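Local coordinates for protein transcriptional regulator, MarR family (Silicibacter pomeroyi DSS-3, PDB 3CDH) that probably binds DNA and regulates transcription, as a dimeric winged-helix protein of the MarR family, at residues Q31-I36 with E45-A50; N55-I60 with T88-A93. All coordinates share one frame; numbering follows the deposited sequence.

Contact 1 of 2, residues Q31-I36 with E45-A50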
loop_
_atom_site.group_PDB
_atom_site.type_symbol
_atom_site.label_atom_id
_atom_site.label_comp_id
_atom_site.label_asym_id
_atom_site.label_seq_id
_atom_site.Cartn_x
_atom_site.Cartn_y
_atom_site.Cartn_z
ATOM N N GLN B 31 1.909 -10.234 8.404
ATOM C CA GLN B 31 2.608 -11.070 9.368
ATOM C C GLN B 31 3.915 -10.434 9.824
ATOM O O GLN B 31 4.211 -10.377 11.009
ATOM C CB GLN B 31 2.829 -12.474 8.828
ATOM C CG GLN B 31 2.912 -13.576 9.894
ATOM C CD GLN B 31 3.497 -14.889 9.309
ATOM O OE1 GLN B 31 2.747 -15.743 8.783
ATOM N NE2 GLN B 31 4.851 -15.028 9.355
ATOM N N PHE B 32 4.689 -9.913 8.895
ATOM C CA PHE B 32 5.910 -9.261 9.286
ATOM C C PHE B 32 5.671 -8.008 10.115
ATOM O O PHE B 32 6.427 -7.730 11.061
ATOM C CB PHE B 32 6.788 -8.931 8.089
ATOM C CG PHE B 32 8.186 -8.615 8.478
ATOM C CD1 PHE B 32 8.971 -9.587 9.106
ATOM C CD2 PHE B 32 8.697 -7.339 8.303
ATOM C CE1 PHE B 32 10.253 -9.301 9.524
ATOM C CE2 PHE B 32 10.009 -7.039 8.711
ATOM C CZ PHE B 32 10.781 -8.021 9.324
ATOM N N HIS B 33 4.637 -7.246 9.760
ATOM C CA HIS B 33 4.313 -6.083 10.551
ATOM C C HIS B 33 3.939 -6.491 11.984
ATOM O O HIS B 33 4.351 -5.828 12.929
ATOM C CB HIS B 33 3.275 -5.186 9.875
ATOM C CG HIS B 33 3.773 -4.500 8.632
ATOM N ND1 HIS B 33 2.945 -3.760 7.810
ATOM C CD2 HIS B 33 5.006 -4.452 8.058
ATOM C CE1 HIS B 33 3.650 -3.283 6.791
ATOM N NE2 HIS B 33 4.901 -3.693 6.912
ATOM N N ASP B 34 3.223 -7.602 12.149
ATOM C CA ASP B 34 2.974 -8.181 13.483
ATOM C C ASP B 34 4.269 -8.324 14.309
ATOM O O ASP B 34 4.309 -8.026 15.521
ATOM C CB ASP B 34 2.287 -9.561 13.395
ATOM C CG ASP B 34 0.875 -9.504 12.802
ATOM O OD1 ASP B 34 0.200 -8.451 12.908
ATOM O OD2 ASP B 34 0.435 -10.539 12.231
ATOM N N HIS B 35 5.308 -8.782 13.626
ATOM C CA HIS B 35 6.599 -9.024 14.221
ATOM C C HIS B 35 7.285 -7.731 14.646
ATOM O O HIS B 35 7.791 -7.628 15.765
ATOM C CB HIS B 35 7.463 -9.818 13.242
ATOM C CG HIS B 35 8.828 -10.128 13.756
ATOM N ND1 HIS B 35 9.042 -10.894 14.880
ATOM C CD2 HIS B 35 10.052 -9.768 13.308
ATOM C CE1 HIS B 35 10.338 -10.983 15.113
ATOM N NE2 HIS B 35 10.974 -10.321 14.165
ATOM N N ILE B 36 7.300 -6.746 13.757
ATOM C CA ILE B 36 7.834 -5.421 14.071
ATOM C C ILE B 36 7.130 -4.837 15.308
ATOM O O ILE B 36 7.789 -4.338 16.218
ATOM C CB ILE B 36 7.717 -4.493 12.807
ATOM C CG1 ILE B 36 8.995 -4.568 12.026
ATOM C CG2 ILE B 36 7.568 -3.014 13.100
ATOM C CD1 ILE B 36 9.161 -5.838 11.353
ATOM N N GLU B 45 9.758 3.030 11.047
ATOM C CA GLU B 45 11.086 2.851 11.648
ATOM C C GLU B 45 11.779 1.655 11.011
ATOM O O GLU B 45 12.932 1.739 10.613
ATOM C CB GLU B 45 11.012 2.715 13.149
ATOM C CG GLU B 45 11.416 3.956 13.906
ATOM C CD GLU B 45 10.825 4.014 15.301
ATOM O OE1 GLU B 45 11.240 4.860 16.134
ATOM O OE2 GLU B 45 9.904 3.210 15.582
ATOM N N TRP B 46 11.061 0.559 10.829
ATOM C CA TRP B 46 11.679 -0.601 10.212
ATOM C C TRP B 46 12.132 -0.304 8.781
ATOM O O TRP B 46 13.203 -0.763 8.345
ATOM C CB TRP B 46 10.751 -1.809 10.312
ATOM C CG TRP B 46 10.630 -2.598 9.089
ATOM C CD1 TRP B 46 9.563 -2.610 8.245
ATOM C CD2 TRP B 46 11.586 -3.511 8.541
ATOM N NE1 TRP B 46 9.781 -3.479 7.211
ATOM C CE2 TRP B 46 11.014 -4.050 7.360
ATOM C CE3 TRP B 46 12.857 -3.933 8.928
ATOM C CZ2 TRP B 46 11.676 -4.976 6.552
ATOM C CZ3 TRP B 46 13.528 -4.862 8.119
ATOM C CH2 TRP B 46 12.936 -5.365 6.941
ATOM N N ARG B 47 11.338 0.473 8.055
ATOM C CA ARG B 47 11.680 0.764 6.680
ATOM C C ARG B 47 12.962 1.567 6.628
ATOM O O ARG B 47 13.831 1.296 5.783
ATOM C CB ARG B 47 10.554 1.490 5.972
ATOM C CG ARG B 47 9.369 0.597 5.774
ATOM C CD ARG B 47 8.224 1.307 5.126
ATOM N NE ARG B 47 7.162 0.370 4.766
ATOM C CZ ARG B 47 5.994 0.734 4.226
ATOM N NH1 ARG B 47 5.732 2.030 3.980
ATOM N NH2 ARG B 47 5.088 -0.197 3.936
ATOM N N VAL B 48 13.107 2.535 7.534
ATOM C CA VAL B 48 14.348 3.286 7.581
ATOM C C VAL B 48 15.510 2.322 7.803
ATOM O O VAL B 48 16.527 2.401 7.085
ATOM C CB VAL B 48 14.356 4.348 8.651
ATOM C CG1 VAL B 48 15.807 4.720 9.014
ATOM C CG2 VAL B 48 13.587 5.543 8.167
ATOM N N LEU B 49 15.353 1.406 8.767
ATOM C CA LEU B 49 16.374 0.390 9.011
ATOM C C LEU B 49 16.611 -0.487 7.796
ATOM O O LEU B 49 17.766 -0.751 7.420
ATOM C CB LEU B 49 16.030 -0.473 10.215
ATOM C CG LEU B 49 15.971 0.250 11.558
ATOM C CD1 LEU B 49 15.449 -0.730 12.560
ATOM C CD2 LEU B 49 17.327 0.795 12.001
ATOM N N ALA B 50 15.531 -0.930 7.163
ATOM C CA ALA B 50 15.681 -1.724 5.952
ATOM C C ALA B 50 16.480 -0.955 4.872
ATOM O O ALA B 50 17.387 -1.526 4.233
ATOM C CB ALA B 50 14.343 -2.187 5.455
HETATM O O HOH W 1 7.108 -2.920 5.228
#

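Contact 2 of 2, residues N55-I60 with T88-A93. With SO4 (sulfate ion), chain I.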
loop_
_atom_site.group_PDB
_atom_site.type_symbol
_atom_site.label_atom_id
_atom_site.label_comp_id
_atom_site.label_asym_id
_atom_site.label_seq_id
_atom_site.Cartn_x
_atom_site.Cartn_y
_atom_site.Cartn_z
ATOM N N ASN B 55 23.242 0.430 2.503
ATOM C CA ASN B 55 23.844 1.709 2.226
ATOM C C ASN B 55 24.577 2.292 3.435
ATOM O O ASN B 55 24.249 2.006 4.573
ATOM C CB ASN B 55 22.762 2.651 1.728
ATOM C CG ASN B 55 21.818 1.978 0.710
ATOM O OD1 ASN B 55 21.007 1.099 1.055
ATOM N ND2 ASN B 55 21.924 2.392 -0.553
ATOM N N ASP B 56 25.600 3.095 3.194
ATOM C CA ASP B 56 26.331 3.700 4.300
ATOM C C ASP B 56 25.658 4.945 4.819
ATOM O O ASP B 56 25.762 5.246 5.996
ATOM C CB ASP B 56 27.749 4.071 3.878
ATOM C CG ASP B 56 28.715 2.912 4.006
ATOM O OD1 ASP B 56 28.576 2.118 4.980
ATOM O OD2 ASP B 56 29.620 2.809 3.137
ATOM N N ALA B 57 24.997 5.680 3.935
ATOM C CA ALA B 57 24.451 6.979 4.261
ATOM C C ALA B 57 23.411 7.335 3.216
ATOM O O ALA B 57 23.592 7.040 2.050
ATOM C CB ALA B 57 25.547 8.014 4.294
HETATM N N MSE B 58 22.304 7.934 3.635
HETATM C CA MSE B 58 21.263 8.345 2.718
HETATM C C MSE B 58 20.731 9.701 3.070
HETATM O O MSE B 58 20.741 10.097 4.238
HETATM C CB MSE B 58 20.114 7.383 2.765
HETATM C CG MSE B 58 20.105 6.411 1.679
HETATM SE SE MSE B 58 18.292 5.706 1.409
HETATM C CE MSE B 58 18.899 3.986 0.664
HETATM N N MSE B 59 20.247 10.396 2.050
HETATM C CA MSE B 59 19.616 11.683 2.206
HETATM C C MSE B 59 18.242 11.401 2.710
HETATM O O MSE B 59 17.636 10.408 2.322
HETATM C CB MSE B 59 19.511 12.373 0.865
HETATM C CG MSE B 59 20.824 12.622 0.177
HETATM SE SE MSE B 59 20.480 13.585 -1.487
HETATM C CE MSE B 59 20.529 12.189 -2.856
ATOM N N ILE B 60 17.729 12.257 3.576
ATOM C CA ILE B 60 16.417 11.974 4.152
ATOM C C ILE B 60 15.389 11.930 3.034
ATOM O O ILE B 60 14.420 11.165 3.099
ATOM C CB ILE B 60 15.989 12.986 5.224
ATOM C CG1 ILE B 60 16.974 12.984 6.372
ATOM C CG2 ILE B 60 14.598 12.643 5.790
ATOM C CD1 ILE B 60 16.387 13.558 7.649
ATOM N N THR B 88 22.266 8.328 12.924
ATOM C CA THR B 88 22.989 9.595 13.133
ATOM C C THR B 88 23.174 10.420 11.844
ATOM O O THR B 88 23.090 9.867 10.754
ATOM C CB THR B 88 24.297 9.316 13.916
ATOM O OG1 THR B 88 24.792 10.526 14.479
ATOM C CG2 THR B 88 25.347 8.653 13.046
ATOM N N ARG B 89 23.380 11.731 11.973
ATOM C CA ARG B 89 23.632 12.585 10.799
ATOM C C ARG B 89 25.101 12.503 10.423
ATOM O O ARG B 89 25.979 12.541 11.283
ATOM C CB ARG B 89 23.258 14.063 11.026
ATOM C CG ARG B 89 22.015 14.337 11.864
ATOM C CD ARG B 89 20.734 14.458 11.058
ATOM N NE ARG B 89 19.599 13.895 11.791
ATOM C CZ ARG B 89 18.356 14.352 11.725
ATOM N NH1 ARG B 89 18.046 15.401 10.975
ATOM N NH2 ARG B 89 17.419 13.757 12.427
ATOM N N VAL B 90 25.356 12.380 9.132
ATOM C CA VAL B 90 26.702 12.371 8.600
ATOM C C VAL B 90 27.170 13.825 8.503
ATOM O O VAL B 90 26.468 14.676 7.937
ATOM C CB VAL B 90 26.699 11.694 7.229
ATOM C CG1 VAL B 90 28.114 11.541 6.672
ATOM C CG2 VAL B 90 26.029 10.337 7.343
ATOM N N ALA B 91 28.338 14.106 9.089
ATOM C CA ALA B 91 28.931 15.467 9.106
ATOM C C ALA B 91 29.297 15.974 7.695
ATOM O O ALA B 91 29.629 15.164 6.818
ATOM C CB ALA B 91 30.150 15.517 10.036
ATOM N N ASP B 92 29.216 17.299 7.485
ATOM C CA ASP B 92 29.513 17.944 6.169
ATOM C C ASP B 92 30.004 19.422 6.248
ATOM O O ASP B 92 30.222 19.929 7.363
ATOM C CB ASP B 92 28.314 17.806 5.208
ATOM C CG ASP B 92 28.499 16.660 4.217
ATOM O OD1 ASP B 92 29.402 16.770 3.341
ATOM O OD2 ASP B 92 27.757 15.649 4.323
ATOM N N ALA B 93 30.187 20.090 5.089
ATOM C CA ALA B 93 30.633 21.518 5.025
ATOM C C ALA B 93 29.507 22.486 4.614
ATOM O O ALA B 93 28.758 22.233 3.667
ATOM C CB ALA B 93 31.887 21.695 4.105
HETATM S S SO4 I . 21.535 9.151 -1.210
HETATM O O1 SO4 I . 22.681 10.078 -1.197
HETATM O O2 SO4 I . 21.921 7.749 -1.070
HETATM O O3 SO4 I . 20.643 9.488 -0.112
HETATM O O4 SO4 I . 20.783 9.255 -2.459
#

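Contact 1 of 2, residues Q31-I36 with E45-A50
F32 places its CG anti to the backbone N (chi1 -164°), which carries the phenyl ring from helix 17-38 toward the indole of W46 on helix 43-54. The two rings form a T-shaped stack. The edge of F32 points at the face of W46, the planes are at 66°, and the centroids of the phenyl and the six-membered indole ring lie 4.9 Å apart. F32 CE2 leads, 3.4 Å from W46 CZ2. I36 reaches the same face of the indole. Its CG1 lies 3.7 Å from W46 CB, and its CD1 sits over the rim of the ring. On the opposite face, A50 brings its CB over the rim, so the indole is packed from both sides.

The two helical segments run almost at right angles (99°), with their axes 11.9 Å apart, and large side chains span the gap. In MarR proteins the first long helix belongs to the dimerisation region, and the next begins the winged helix-turn-helix domain. This contact joins the two. H121 makes a further edge-to-face pair with F32, while Y16 of the second subunit packs on both F32 and W46.

The polar rim is bridged by one water. H33 NE2 is 2.9 Å from its oxygen. W46 NE1 and R47 NE give it weak bonds, and it lies in the plane at the edge of all three groups. R47 NH1 is held separately by S67 O. With R47 NH2 4.6 Å from H33 NE2, protonation of the imidazole would probably be somewhat disfavoured.

Contact 2 of 2, residues N55-I60 with T88-A93
I60 lays its CD1 methyl over one face of the R89 guanidinium, 4.1 Å from R89 NH1. The two side chains approach at a slant. R89 leaves its backbone in the direction away from 55-60. A bend at chi2 (-91°) and another at chi3 bring its end back to I60. This holds for one of two deposited conformers, so the detail is tentative. The guanidinium is also tied by salt bridges to helix 71-84: NH2 to D79 and NE to D82. These two bonds probably limit its rotation, while the I60 methyl lies over one face.

A second touch lies between A57 and V90. Both CB atoms point across the gap, and A57 CB is 3.9 Å from V90 CG2. V90 CG1 is anti to the backbone N (chi1 -175°), which leaves CG2 as the branch that meets A57. The segments flank strand 100-103, the middle strand of a small antiparallel sheet, and V90 and T88 bond to its backbone at R100 and R102. Strands 87-89 and 100-103 form the wing of the winged helix-turn-helix fold.

M58 turns the other way, into the core against C51, L52, L63 and L66. M59, a selenomethionine like M58, is the N-cap of helix 60-67. Its backbone N donates to O3 of a sulfate, though the modelled distance is too short to trust. The ion is probably from the crystallisation liquor. It lies beside the N-cap, where the helix dipole would probably favour an anion.

No hydrogen bond joins the two segments. Their pairing rests on apolar touches, and the charge of R89 is balanced by D79 and D82, not by 55-60.

Overall arrangement
Contact 1 is buried near the centre of the chain's fold, about 7 Å from the chain's centre to its own. Contact 2 is partly buried, at the wing, and the two centres are about 22 Å apart. Helix 43-54 of contact 1 leads directly into strand 58-59 of contact 2. The contacts do not touch; their nearest atoms are about 5 Å apart. Contact 1 joins two helices by aromatic stacking with a water-bridged polar rim, close to the second subunit. Contact 2 brings together the ends of the two outer strands and the residues beside them, through small apolar touches and an arginine whose charge is met by helix 71-84. Helix 71-84 also packs on the 45-50 segment, through M74 and M81 on V48.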